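Local structure of clostripain-related protein (Bacteroides thetaiotaomicron, 6N9J) at residues N91-T94 against T95-H99; N136-I140 against P141-E145. The protein is a secreted cysteine protease of the clostripain (C11) family, which probably cleaves peptide bonds in protein or peptide substrates. All coordinates share one frame; numbering follows the deposited sequence.

How the contacts relate
Contacts 1 and 2 follow one another along the chain and illustrate two ways in which a helix secures its own backbone. Contact 1 lies in the last turns of helix 86-99, where side-chain hydroxyls add to the main-chain bonds; contact 2 is the start of helix 140-146, where a strand runs into a first turn. Their centres are 18 Å apart and their nearest atoms about 6 Å, without touching. Helix 86-99 links them all the same: Met-138 and Leu-143 of contact 2 rest on Met-89, and Glu-145 forms a salt bridge with Lys-90, whose carbonyl oxygen is hydrogen-bonded to Thr-94 OG1 of contact 1.

Contact 1: residues N91-T94 against T95-H99; sequences NVFT and TAFSH
Residues 91-94 and 95-99 meet as successive turns at the C-terminal end of helix 86-99, a local contact in which hydroxyl groups reinforce the helical backbone on one side while two aromatic rings lie on another. Asn-91 O is gripped twice by Thr-95: the backbone N donates over 3.1 Å in a fairly straight bond, and OG1 donates to Asn-91 O over 3.0 Å from the opposite face of the carbonyl plane. The threonine torsion explains this reach, since OG1 stands anti to its own carbonyl carbon (chi1 -58°) and thus leans back over the preceding turn. Ser-98 repeats the device three residues further on, its OG lying 2.7 Å from Thr-94 O and donating to it, while its backbone N makes only a weak, bent bond to the same oxygen. Thr-94 turns its own hydroxyl back to Lys-90 O. Between these pairs, ordinary helical bonds run from Ala-96 N to Val-92 O and from Phe-97 N to Phe-93 O.

The aromatic pair is looser. Phe-93 and Phe-97 lie alongside each other, pointing the same way, and come closest where Phe-93 CD1 meets Phe-97 CE2 at 4.1 Å. Phe-93 O also comes obliquely to the other ring, 3.1 Å from Phe-97 CD2. Both rings pack on Leu-14 of strand 9-18, and Phe-97 meets Tyr-105 with the ring planes nearly perpendicular. Val-92 and Ala-96 reach strand 46-53, so the apolar side of the helix covers the central sheet.

At the end of the helix, His-99 ND1 donates to Thr-95 O, which also accepts from His-99 N. Chemically, Asn-91 O and Thr-95 O thus each take two donors from opposite faces of the carbonyl plane, and the serine hydroxyl makes up for the weak backbone bond at Thr-94 O.

Contact 2: residues N136-I140 against P141-E145; sequences NRMNI and PDLNE
Asn-139 O accepts the backbone N of Leu-143 at 3.0 Å, with the donor in the carbonyl plane, and so closes the first turn of helix 140-146. Asp-142 N lies 2.8 Å from Asn-139 O, but its strongly bent approach makes that bond weak. The next helical bond runs from Asn-144 N to Ile-140 O at 2.9 Å. Asn-139 occupies the N-cap position without a side-chain capping bond; its ND2 binds Tyr-119 O instead, and its amide lies beside the Asp-142 carboxylate with their planes 68° apart.

Packing spreads outward from these bonds. Beyond CG the chain of Met-138 is extended (chi2 -176°), which carries SD and CE forward from the strand to the helix. SD lies 3.9 Å from Leu-143 CD1, and the two side chains cross at about a right angle. Beyond SD, the methyl CE comes to 3.5 Å from Asp-142 O. Met-138 and Leu-143 both continue onto Met-89 of helix 86-99. An alanine in place of Met-138 would remove SD and CE, and is likely to leave a gap beside Leu-143 CD1 and strip Met-89 and Val-86 of a neighbour. With proline at the second helical residue, where its missing N-H costs no helical bond, this is a characteristic helix N-terminus, entered from the short hairpin strand 136-138 through the single residue Asn-139.

Contact 1: residues N91-T94 against T95-H99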
loop_
_atom_site.group_PDB
_atom_site.type_symbol
_atom_site.label_atom_id
_atom_site.label_comp_id
_atom_site.label_asym_id
_atom_site.label_seq_id
_atom_site.Cartn_x
_atom_site.Cartn_y
_atom_site.Cartn_z
ATOM N N ASN A 91 -5.168 -16.717 10.405
ATOM C CA ASN A 91 -4.548 -18.042 10.420
ATOM C C ASN A 91 -3.219 -18.042 9.661
ATOM O O ASN A 91 -2.222 -18.615 10.126
ATOM C CB ASN A 91 -5.500 -19.089 9.834
ATOM C CG ASN A 91 -4.901 -20.499 9.828
ATOM O OD1 ASN A 91 -4.434 -20.982 8.793
ATOM N ND2 ASN A 91 -4.919 -21.164 10.982
ATOM N N VAL A 92 -3.201 -17.388 8.500
ATOM C CA VAL A 92 -1.965 -17.264 7.737
ATOM C C VAL A 92 -0.894 -16.574 8.568
ATOM O O VAL A 92 0.236 -17.054 8.642
ATOM C CB VAL A 92 -2.172 -16.477 6.431
ATOM C CG1 VAL A 92 -0.833 -16.228 5.743
ATOM C CG2 VAL A 92 -3.130 -17.215 5.515
ATOM N N PHE A 93 -1.254 -15.444 9.182
ATOM C CA PHE A 93 -0.341 -14.677 10.034
ATOM C C PHE A 93 0.218 -15.505 11.181
ATOM O O PHE A 93 1.416 -15.537 11.405
ATOM C CB PHE A 93 -1.045 -13.460 10.644
ATOM C CG PHE A 93 -1.272 -12.320 9.682
ATOM C CD1 PHE A 93 -0.634 -12.279 8.458
ATOM C CD2 PHE A 93 -2.117 -11.272 10.028
ATOM C CE1 PHE A 93 -0.845 -11.225 7.585
ATOM C CE2 PHE A 93 -2.338 -10.215 9.152
ATOM C CZ PHE A 93 -1.691 -10.194 7.931
ATOM N N THR A 94 -0.681 -16.129 11.931
ATOM C CA THR A 94 -0.328 -16.878 13.121
ATOM C C THR A 94 0.677 -17.971 12.785
ATOM O O THR A 94 1.672 -18.142 13.480
ATOM C CB THR A 94 -1.577 -17.490 13.770
ATOM O OG1 THR A 94 -2.426 -16.433 14.236
ATOM C CG2 THR A 94 -1.200 -18.374 14.944
ATOM N N THR A 95 0.422 -18.683 11.696
ATOM C CA THR A 95 1.309 -19.740 11.228
ATOM C C THR A 95 2.662 -19.198 10.783
ATOM O O THR A 95 3.710 -19.731 11.150
ATOM C CB THR A 95 0.677 -20.512 10.047
ATOM O OG1 THR A 95 -0.582 -21.059 10.447
ATOM C CG2 THR A 95 1.583 -21.630 9.590
ATOM N N ALA A 96 2.627 -18.142 9.976
ATOM C CA ALA A 96 3.835 -17.582 9.390
ATOM C C ALA A 96 4.842 -17.118 10.443
ATOM O O ALA A 96 6.030 -17.427 10.357
ATOM C CB ALA A 96 3.476 -16.423 8.473
ATOM N N PHE A 97 4.365 -16.356 11.422
ATOM C CA PHE A 97 5.265 -15.717 12.362
ATOM C C PHE A 97 5.549 -16.609 13.554
ATOM O O PHE A 97 6.425 -16.299 14.354
ATOM C CB PHE A 97 4.695 -14.372 12.815
ATOM C CG PHE A 97 4.462 -13.427 11.685
ATOM C CD1 PHE A 97 5.516 -13.001 10.904
ATOM C CD2 PHE A 97 3.185 -12.995 11.376
ATOM C CE1 PHE A 97 5.305 -12.144 9.839
ATOM C CE2 PHE A 97 2.969 -12.133 10.315
ATOM C CZ PHE A 97 4.037 -11.712 9.544
ATOM N N SER A 98 4.815 -17.715 13.659
ATOM C CA SER A 98 5.109 -18.733 14.659
ATOM C C SER A 98 6.224 -19.656 14.195
ATOM O O SER A 98 7.100 -20.016 14.975
ATOM C CB SER A 98 3.872 -19.565 14.983
ATOM O OG SER A 98 2.976 -18.805 15.767
ATOM N N HIS A 99 6.188 -20.047 12.926
ATOM C CA HIS A 99 7.231 -20.914 12.392
ATOM C C HIS A 99 8.536 -20.147 12.237
ATOM O O HIS A 99 9.610 -20.726 12.277
ATOM C CB HIS A 99 6.816 -21.515 11.042
ATOM C CG HIS A 99 5.924 -22.710 11.160
ATOM N ND1 HIS A 99 4.630 -22.633 11.629
ATOM C CD2 HIS A 99 6.146 -24.017 10.880
ATOM C CE1 HIS A 99 4.092 -23.840 11.631
ATOM N NE2 HIS A 99 4.992 -24.698 11.181
#

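Contact 2: residues N136-I140 against P141-E145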
loop_
_atom_site.group_PDB
_atom_site.type_symbol
_atom_site.label_atom_id
_atom_site.label_comp_id
_atom_site.label_asym_id
_atom_site.label_seq_id
_atom_site.Cartn_x
_atom_site.Cartn_y
_atom_site.Cartn_z
ATOM N N ASN A 136 -15.576 -10.641 -2.681
ATOM C CA ASN A 136 -15.210 -10.253 -1.321
ATOM C C ASN A 136 -14.045 -9.273 -1.257
ATOM O O ASN A 136 -13.066 -9.413 -1.985
ATOM C CB ASN A 136 -14.860 -11.484 -0.492
ATOM C CG ASN A 136 -16.028 -12.396 -0.303
ATOM O OD1 ASN A 136 -16.114 -13.443 -0.939
ATOM N ND2 ASN A 136 -16.944 -12.010 0.570
ATOM N N ARG A 137 -14.159 -8.285 -0.375
ATOM C CA ARG A 137 -13.114 -7.283 -0.190
ATOM C C ARG A 137 -12.949 -6.995 1.293
ATOM O O ARG A 137 -13.871 -7.217 2.075
ATOM C CB ARG A 137 -13.454 -6.006 -0.953
ATOM C CG ARG A 137 -13.723 -6.257 -2.426
ATOM C CD ARG A 137 -14.118 -5.018 -3.168
ATOM N NE ARG A 137 -14.759 -5.362 -4.439
ATOM C CZ ARG A 137 -15.190 -4.471 -5.328
ATOM N NH1 ARG A 137 -15.039 -3.174 -5.087
ATOM N NH2 ARG A 137 -15.773 -4.876 -6.451
ATOM N N MET A 138 -11.787 -6.493 1.686
ATOM C CA MET A 138 -11.519 -6.304 3.103
ATOM C C MET A 138 -11.662 -4.836 3.513
ATOM O O MET A 138 -11.038 -3.953 2.937
ATOM C CB MET A 138 -10.113 -6.833 3.456
ATOM C CG MET A 138 -9.990 -7.414 4.867
ATOM S SD MET A 138 -8.318 -7.949 5.370
ATOM C CE MET A 138 -8.721 -8.776 6.896
ATOM N N ASN A 139 -12.496 -4.581 4.510
ATOM C CA ASN A 139 -12.634 -3.236 5.052
ATOM C C ASN A 139 -11.456 -2.942 5.982
ATOM O O ASN A 139 -10.959 -3.845 6.652
ATOM C CB ASN A 139 -13.973 -3.092 5.779
ATOM C CG ASN A 139 -15.159 -3.078 4.821
ATOM O OD1 ASN A 139 -15.407 -2.076 4.151
ATOM N ND2 ASN A 139 -15.908 -4.184 4.762
ATOM N N ILE A 140 -11.000 -1.694 6.014
ATOM C CA ILE A 140 -9.793 -1.354 6.767
ATOM C C ILE A 140 -9.901 -1.671 8.268
ATOM O O ILE A 140 -8.920 -2.106 8.862
ATOM C CB ILE A 140 -9.410 0.132 6.573
ATOM C CG1 ILE A 140 -9.343 0.461 5.082
ATOM C CG2 ILE A 140 -8.067 0.440 7.244
ATOM C CD1 ILE A 140 -8.385 -0.409 4.309
ATOM N N PRO A 141 -11.083 -1.473 8.888
ATOM C CA PRO A 141 -11.204 -1.990 10.259
ATOM C C PRO A 141 -11.013 -3.508 10.390
ATOM O O PRO A 141 -10.519 -3.959 11.423
ATOM C CB PRO A 141 -12.623 -1.584 10.644
ATOM C CG PRO A 141 -12.810 -0.303 9.930
ATOM C CD PRO A 141 -12.170 -0.517 8.588
ATOM N N ASP A 142 -11.398 -4.272 9.370
ATOM C CA ASP A 142 -11.182 -5.724 9.365
ATOM C C ASP A 142 -9.698 -6.055 9.213
ATOM O O ASP A 142 -9.191 -6.963 9.862
ATOM C CB ASP A 142 -11.983 -6.400 8.241
ATOM C CG ASP A 142 -13.480 -6.387 8.497
ATOM O OD1 ASP A 142 -13.885 -6.424 9.677
ATOM O OD2 ASP A 142 -14.254 -6.348 7.515
ATOM N N LEU A 143 -9.008 -5.310 8.350
ATOM C CA LEU A 143 -7.566 -5.459 8.200
ATOM C C LEU A 143 -6.835 -5.149 9.511
ATOM O O LEU A 143 -5.871 -5.826 9.866
ATOM C CB LEU A 143 -7.050 -4.558 7.077
ATOM C CG LEU A 143 -5.557 -4.573 6.753
ATOM C CD1 LEU A 143 -5.062 -5.980 6.393
ATOM C CD2 LEU A 143 -5.249 -3.601 5.635
ATOM N N ASN A 144 -7.295 -4.125 10.227
ATOM C CA ASN A 144 -6.682 -3.743 11.499
ATOM C C ASN A 144 -6.903 -4.801 12.569
ATOM O O ASN A 144 -6.096 -4.959 13.481
ATOM C CB ASN A 144 -7.232 -2.393 11.979
ATOM C CG ASN A 144 -6.363 -1.756 13.040
ATOM O OD1 ASN A 144 -5.144 -1.924 13.039
ATOM N ND2 ASN A 144 -6.985 -1.019 13.953
ATOM N N GLU A 145 -8.007 -5.525 12.458
ATOM C CA GLU A 145 -8.295 -6.610 13.386
ATOM C C GLU A 145 -7.420 -7.827 13.090
ATOM O O GLU A 145 -6.935 -8.490 14.010
ATOM C CB GLU A 145 -9.781 -6.993 13.329
ATOM C CG GLU A 145 -10.143 -8.274 14.090
ATOM C CD GLU A 145 -9.751 -8.228 15.565
ATOM O OE1 GLU A 145 -9.720 -7.115 16.137
ATOM O OE2 GLU A 145 -9.467 -9.301 16.155
#